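PDB 2III: S-adenosylmethionine decarboxylase proenzyme from Aquifex aeolicus, which probably catalyses the decarboxylation of S-adenosylmethionine to S-adenosylmethioninamine, the propylamine donor from which spermidine and spermine are made. Local coordinates for residues L5-L10 / K89-M94; I9-Y14 / I106-H111. All coordinates share one frame; numbering follows the deposited sequence.

Contact 1 of 2, residues L5-L10 / K89-M94; sequences LGLHIL and KAYRAM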
loop_
_atom_site.group_PDB
_atom_site.type_symbol
_atom_site.label_atom_id
_atom_site.label_comp_id
_atom_site.label_asym_id
_atom_site.label_seq_id
_atom_site.Cartn_x
_atom_site.Cartn_y
_atom_site.Cartn_z
ATOM N N LEU A 5 7.063 9.416 10.949
ATOM C CA LEU A 5 6.934 10.175 9.712
ATOM C C LEU A 5 5.597 9.927 9.041
ATOM O O LEU A 5 5.143 10.740 8.232
ATOM C CB LEU A 5 8.066 9.819 8.741
ATOM C CG LEU A 5 9.453 10.367 9.092
ATOM C CD1 LEU A 5 10.490 9.800 8.137
ATOM C CD2 LEU A 5 9.436 11.896 9.033
ATOM N N GLY A 6 4.972 8.801 9.373
ATOM C CA GLY A 6 3.689 8.482 8.776
ATOM C C GLY A 6 2.862 7.479 9.554
ATOM O O GLY A 6 3.374 6.735 10.390
ATOM N N LEU A 7 1.565 7.470 9.276
ATOM C CA LEU A 7 0.645 6.559 9.928
ATOM C C LEU A 7 -0.015 5.750 8.818
ATOM O O LEU A 7 -0.530 6.305 7.845
ATOM C CB LEU A 7 -0.410 7.331 10.713
ATOM C CG LEU A 7 -1.208 6.472 11.690
ATOM C CD1 LEU A 7 -0.338 6.104 12.881
ATOM C CD2 LEU A 7 -2.405 7.240 12.153
ATOM N N HIS A 8 0.003 4.435 8.974
ATOM C CA HIS A 8 -0.540 3.534 7.975
ATOM C C HIS A 8 -1.623 2.662 8.590
ATOM O O HIS A 8 -1.372 1.892 9.516
ATOM C CB HIS A 8 0.611 2.675 7.422
ATOM C CG HIS A 8 0.226 1.746 6.315
ATOM N ND1 HIS A 8 1.162 1.030 5.598
ATOM C CD2 HIS A 8 -0.983 1.388 5.817
ATOM C CE1 HIS A 8 0.548 0.273 4.706
ATOM N NE2 HIS A 8 -0.753 0.470 4.818
ATOM N N ILE A 9 -2.834 2.806 8.073
ATOM C CA ILE A 9 -3.964 2.023 8.529
ATOM C C ILE A 9 -4.360 1.044 7.426
ATOM O O ILE A 9 -4.534 1.432 6.269
ATOM C CB ILE A 9 -5.204 2.895 8.798
ATOM C CG1 ILE A 9 -4.858 4.066 9.714
ATOM C CG2 ILE A 9 -6.303 2.041 9.429
ATOM C CD1 ILE A 9 -5.973 5.105 9.795
ATOM N N LEU A 10 -4.489 -0.227 7.776
ATOM C CA LEU A 10 -4.924 -1.203 6.795
ATOM C C LEU A 10 -6.087 -1.961 7.408
ATOM O O LEU A 10 -6.098 -2.240 8.605
ATOM C CB LEU A 10 -3.786 -2.152 6.390
ATOM C CG LEU A 10 -2.723 -2.642 7.370
ATOM C CD1 LEU A 10 -1.850 -3.672 6.677
ATOM C CD2 LEU A 10 -1.866 -1.479 7.840
ATOM N N LYS A 89 -5.937 12.792 9.309
ATOM C CA LYS A 89 -6.406 12.681 7.936
ATOM C C LYS A 89 -6.482 11.204 7.546
ATOM O O LYS A 89 -7.420 10.781 6.866
ATOM C CB LYS A 89 -5.478 13.436 6.974
ATOM C CG LYS A 89 -5.519 14.949 7.200
ATOM C CD LYS A 89 -4.941 15.742 6.041
ATOM C CE LYS A 89 -5.233 17.237 6.225
ATOM N NZ LYS A 89 -4.908 18.027 5.000
ATOM N N ALA A 90 -5.502 10.413 7.975
ATOM C CA ALA A 90 -5.528 8.985 7.672
ATOM C C ALA A 90 -6.786 8.387 8.299
ATOM O O ALA A 90 -7.513 7.623 7.663
ATOM C CB ALA A 90 -4.286 8.299 8.232
ATOM N N TYR A 91 -7.046 8.745 9.550
ATOM C CA TYR A 91 -8.211 8.214 10.237
ATOM C C TYR A 91 -9.513 8.639 9.572
ATOM O O TYR A 91 -10.420 7.828 9.398
ATOM C CB TYR A 91 -8.211 8.629 11.705
ATOM C CG TYR A 91 -7.186 7.898 12.543
ATOM C CD1 TYR A 91 -5.937 8.458 12.799
ATOM C CD2 TYR A 91 -7.469 6.645 13.085
ATOM C CE1 TYR A 91 -5.001 7.795 13.582
ATOM C CE2 TYR A 91 -6.535 5.973 13.862
ATOM C CZ TYR A 91 -5.305 6.553 14.110
ATOM O OH TYR A 91 -4.387 5.893 14.903
ATOM N N ARG A 92 -9.609 9.904 9.185
ATOM C CA ARG A 92 -10.816 10.400 8.522
ATOM C C ARG A 92 -11.044 9.661 7.197
ATOM O O ARG A 92 -12.164 9.259 6.885
ATOM C CB ARG A 92 -10.689 11.906 8.269
ATOM C CG ARG A 92 -10.678 12.744 9.545
ATOM C CD ARG A 92 -10.554 14.224 9.236
ATOM N NE ARG A 92 -11.683 14.731 8.455
ATOM C CZ ARG A 92 -12.946 14.741 8.874
ATOM N NH1 ARG A 92 -13.904 15.225 8.094
ATOM N NH2 ARG A 92 -13.255 14.264 10.073
ATOM N N ALA A 93 -9.975 9.470 6.429
ATOM C CA ALA A 93 -10.081 8.779 5.153
ATOM C C ALA A 93 -10.601 7.364 5.350
ATOM O O ALA A 93 -11.472 6.915 4.609
ATOM C CB ALA A 93 -8.728 8.745 4.453
HETATM N N MSE A 94 -10.074 6.668 6.352
HETATM C CA MSE A 94 -10.505 5.298 6.616
HETATM C C MSE A 94 -11.927 5.258 7.173
HETATM O O MSE A 94 -12.685 4.343 6.855
HETATM C CB MSE A 94 -9.546 4.589 7.584
HETATM C CG MSE A 94 -9.878 3.106 7.802
HETATM SE SE MSE A 94 -9.803 2.050 6.147
HETATM C CE MSE A 94 -7.869 1.731 6.085
#

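Contact 2 of 2, residues I9-Y14 / I106-H111; sequences ILADLY and IDKQVH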
loop_
_atom_site.group_PDB
_atom_site.type_symbol
_atom_site.label_atom_id
_atom_site.label_comp_id
_atom_site.label_asym_id
_atom_site.label_seq_id
_atom_site.Cartn_x
_atom_site.Cartn_y
_atom_site.Cartn_z
ATOM N N ILE A 9 -2.834 2.806 8.073
ATOM C CA ILE A 9 -3.964 2.023 8.529
ATOM C C ILE A 9 -4.360 1.044 7.426
ATOM O O ILE A 9 -4.534 1.432 6.269
ATOM C CB ILE A 9 -5.204 2.895 8.798
ATOM C CG1 ILE A 9 -4.858 4.066 9.714
ATOM C CG2 ILE A 9 -6.303 2.041 9.429
ATOM C CD1 ILE A 9 -5.973 5.105 9.795
ATOM N N LEU A 10 -4.489 -0.227 7.776
ATOM C CA LEU A 10 -4.924 -1.203 6.795
ATOM C C LEU A 10 -6.087 -1.961 7.408
ATOM O O LEU A 10 -6.098 -2.240 8.605
ATOM C CB LEU A 10 -3.786 -2.152 6.390
ATOM C CG LEU A 10 -2.723 -2.642 7.370
ATOM C CD1 LEU A 10 -1.850 -3.672 6.677
ATOM C CD2 LEU A 10 -1.866 -1.479 7.840
ATOM N N ALA A 11 -7.089 -2.260 6.591
ATOM C CA ALA A 11 -8.257 -2.973 7.075
ATOM C C ALA A 11 -8.798 -3.913 6.025
ATOM O O ALA A 11 -8.754 -3.619 4.833
ATOM C CB ALA A 11 -9.335 -1.982 7.468
ATOM N N ASP A 12 -9.293 -5.058 6.475
ATOM C CA ASP A 12 -9.905 -6.014 5.573
ATOM C C ASP A 12 -11.387 -5.918 5.932
ATOM O O ASP A 12 -11.782 -6.187 7.067
ATOM C CB ASP A 12 -9.357 -7.422 5.816
ATOM C CG ASP A 12 -7.851 -7.503 5.613
ATOM O OD1 ASP A 12 -7.283 -6.626 4.920
ATOM O OD2 ASP A 12 -7.236 -8.453 6.141
ATOM N N LEU A 13 -12.196 -5.501 4.968
ATOM C CA LEU A 13 -13.625 -5.326 5.196
ATOM C C LEU A 13 -14.448 -6.481 4.637
ATOM O O LEU A 13 -14.364 -6.791 3.451
ATOM C CB LEU A 13 -14.085 -4.011 4.562
ATOM C CG LEU A 13 -13.165 -2.794 4.697
ATOM C CD1 LEU A 13 -13.872 -1.591 4.105
ATOM C CD2 LEU A 13 -12.809 -2.532 6.157
ATOM N N TYR A 14 -15.253 -7.104 5.497
ATOM C CA TYR A 14 -16.095 -8.228 5.100
ATOM C C TYR A 14 -17.583 -7.890 5.162
ATOM O O TYR A 14 -18.001 -6.959 5.851
ATOM C CB TYR A 14 -15.834 -9.436 6.003
ATOM C CG TYR A 14 -14.400 -9.918 6.014
ATOM C CD1 TYR A 14 -14.057 -11.149 5.454
ATOM C CD2 TYR A 14 -13.385 -9.151 6.600
ATOM C CE1 TYR A 14 -12.752 -11.606 5.477
ATOM C CE2 TYR A 14 -12.064 -9.605 6.627
ATOM C CZ TYR A 14 -11.760 -10.837 6.062
ATOM O OH TYR A 14 -10.471 -11.313 6.082
ATOM N N ILE A 106 -14.929 -6.427 10.455
ATOM C CA ILE A 106 -13.688 -5.750 10.122
ATOM C C ILE A 106 -12.471 -6.267 10.881
ATOM O O ILE A 106 -12.568 -6.707 12.027
ATOM C CB ILE A 106 -13.819 -4.229 10.423
ATOM C CG1 ILE A 106 -14.962 -3.638 9.604
ATOM C CG2 ILE A 106 -12.520 -3.511 10.114
ATOM C CD1 ILE A 106 -15.418 -2.275 10.092
ATOM N N ASP A 107 -11.327 -6.229 10.213
ATOM C CA ASP A 107 -10.069 -6.589 10.842
ATOM C C ASP A 107 -9.179 -5.413 10.473
ATOM O O ASP A 107 -8.902 -5.171 9.296
ATOM C CB ASP A 107 -9.480 -7.890 10.298
ATOM C CG ASP A 107 -8.247 -8.323 11.082
ATOM O OD1 ASP A 107 -8.341 -8.368 12.334
ATOM O OD2 ASP A 107 -7.196 -8.605 10.460
ATOM N N LYS A 108 -8.748 -4.670 11.480
ATOM C CA LYS A 108 -7.939 -3.492 11.243
ATOM C C LYS A 108 -6.652 -3.494 12.047
ATOM O O LYS A 108 -6.557 -4.150 13.088
ATOM C CB LYS A 108 -8.763 -2.254 11.594
ATOM C CG LYS A 108 -8.041 -0.944 11.407
ATOM C CD LYS A 108 -8.797 0.199 12.071
ATOM C CE LYS A 108 -10.178 0.391 11.474
ATOM N NZ LYS A 108 -10.878 1.536 12.117
ATOM N N GLN A 109 -5.662 -2.760 11.547
ATOM C CA GLN A 109 -4.372 -2.620 12.216
ATOM C C GLN A 109 -3.752 -1.283 11.822
ATOM O O GLN A 109 -3.944 -0.808 10.704
ATOM C CB GLN A 109 -3.430 -3.770 11.842
ATOM C CG GLN A 109 -4.018 -5.140 12.131
ATOM C CD GLN A 109 -2.967 -6.201 12.351
ATOM O OE1 GLN A 109 -3.272 -7.395 12.358
ATOM N NE2 GLN A 109 -1.725 -5.776 12.548
ATOM N N VAL A 110 -3.020 -0.675 12.750
ATOM C CA VAL A 110 -2.368 0.609 12.509
ATOM C C VAL A 110 -0.865 0.474 12.759
ATOM O O VAL A 110 -0.452 -0.174 13.714
ATOM C CB VAL A 110 -2.952 1.701 13.446
ATOM C CG1 VAL A 110 -2.332 3.049 13.148
ATOM C CG2 VAL A 110 -4.458 1.771 13.277
ATOM N N HIS A 111 -0.057 1.081 11.890
ATOM C CA HIS A 111 1.409 1.051 12.004
ATOM C C HIS A 111 1.995 2.463 11.893
ATOM O O HIS A 111 1.557 3.256 11.064
ATOM C CB HIS A 111 2.038 0.240 10.863
ATOM C CG HIS A 111 1.649 -1.202 10.836
ATOM N ND1 HIS A 111 2.007 -2.090 11.826
ATOM C CD2 HIS A 111 0.977 -1.925 9.909
ATOM C CE1 HIS A 111 1.575 -3.297 11.509
ATOM N NE2 HIS A 111 0.947 -3.225 10.350
#

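Contact 1 of 2, residues L5-L10 / K89-M94
Leu7 and Ile9 meet Ala90, Tyr91 and the selenomethionine Met94 where helix 87-101 covers strand 3-14 in a two-layer alpha/beta sandwich. The local helix and strand axes run nearly parallel, 19° apart and 8.8 Å at closest approach. Ile9 has the largest share of the contact, its branched side chain sending one arm to each of two neighbouring turns of the helix. Its CG1 arm is extended (chi2 169°) and places CD1 over one face of the Tyr91 ring, offset toward the rim, in a CH-pi contact 4.1 Å from the ring centroid. The same CD1 lies 3.9 Å from CB of Ala90, whose small side chain lets helix and strand come close. The other branch, CG2, meets CE of Met94 at 3.7 Å; Met94 bends at chi2 and chi3, and its CE also lies 3.4 Å from Ile9 O. Leu7 crosses Tyr91 at about a right angle, though the modelled closeness of that pair is doubtful. An alanine in place of Ile9 would probably leave the Tyr91 face without its methyl partner and open a gap between Ala90 and Met94. No hydrogen bond joins the two segments, so the join rests on the fit of apolar groups against one another.

Contact 2 of 2, residues I9-Y14 / I106-H111
Leu10 holds CG between its backbone N and carbonyl carbon (chi1 36°), a crowded position, while His111 keeps CG beside its own N (chi1 -62°). From there the CD2 methyl of Leu10 comes 3.5 Å from CD2 of the His111 ring, approaching obliquely. On the other face of the sheet, the start of the Lys108 chain runs alongside Ile9, with Lys108 CG 4.0 Å from Ile9 CG2. The aliphatic part of the lysine thus packs, and the amino group continues beyond it. Further along, Leu13 and Ile106 lie side by side with Leu13 CD2 4.1 Å from Ile106 CG2. Between these pairs sits Ala11, whose single methyl suits a non-hydrogen-bonded pair with Lys108.

The backbones are joined at two hydrogen-bonded pairs. Leu10 N donates to Gln109 O, and Gln109 N returns the bond to Leu10 O, both at 3.0 Å. Asp12 N reaches Asp107 O at 2.9 Å, and the return bond from Asp107 N to Asp12 O is longer, 3.2 Å. This second pair brings like charges together, with Asp12 OD2 4.3 Å from Asp107 OD2. A salt bridge from Asp12 OD1 to Arg113 of the second subunit probably eases the repulsion. His111 likewise uses its polar end across the interface, NE2 bonding to NE2 of His111 of the second subunit. The arrangement is that of a regular antiparallel pair in a two-layer alpha/beta sandwich: Ile9 and Leu13 face the helix layer, and Leu10 and Asp12 face the partner subunit.

Strand 3-14 serves both contacts: in contact 1 it meets helix 87-101, and in contact 2 it pairs with strand 105-116, which follows that helix in the chain. The centres of the two contacts are about 11 Å apart, and they touch. His8 O and His111 N, 2.8 Å apart, probably form a hydrogen bond that carries the strand pairing on into 5-10. Nearby, Leu7 CD1 packs on Val110 CG1 at 3.7 Å. The Leu7 side chain is about 8 Å from that of Cys84, the predicted catalytic proton donor, and about 9 Å from that of Ser64, the predicted pyruvoyl source; the Asp12 side chain is about 9 Å from that of His69, the predicted proton acceptor for self-processing.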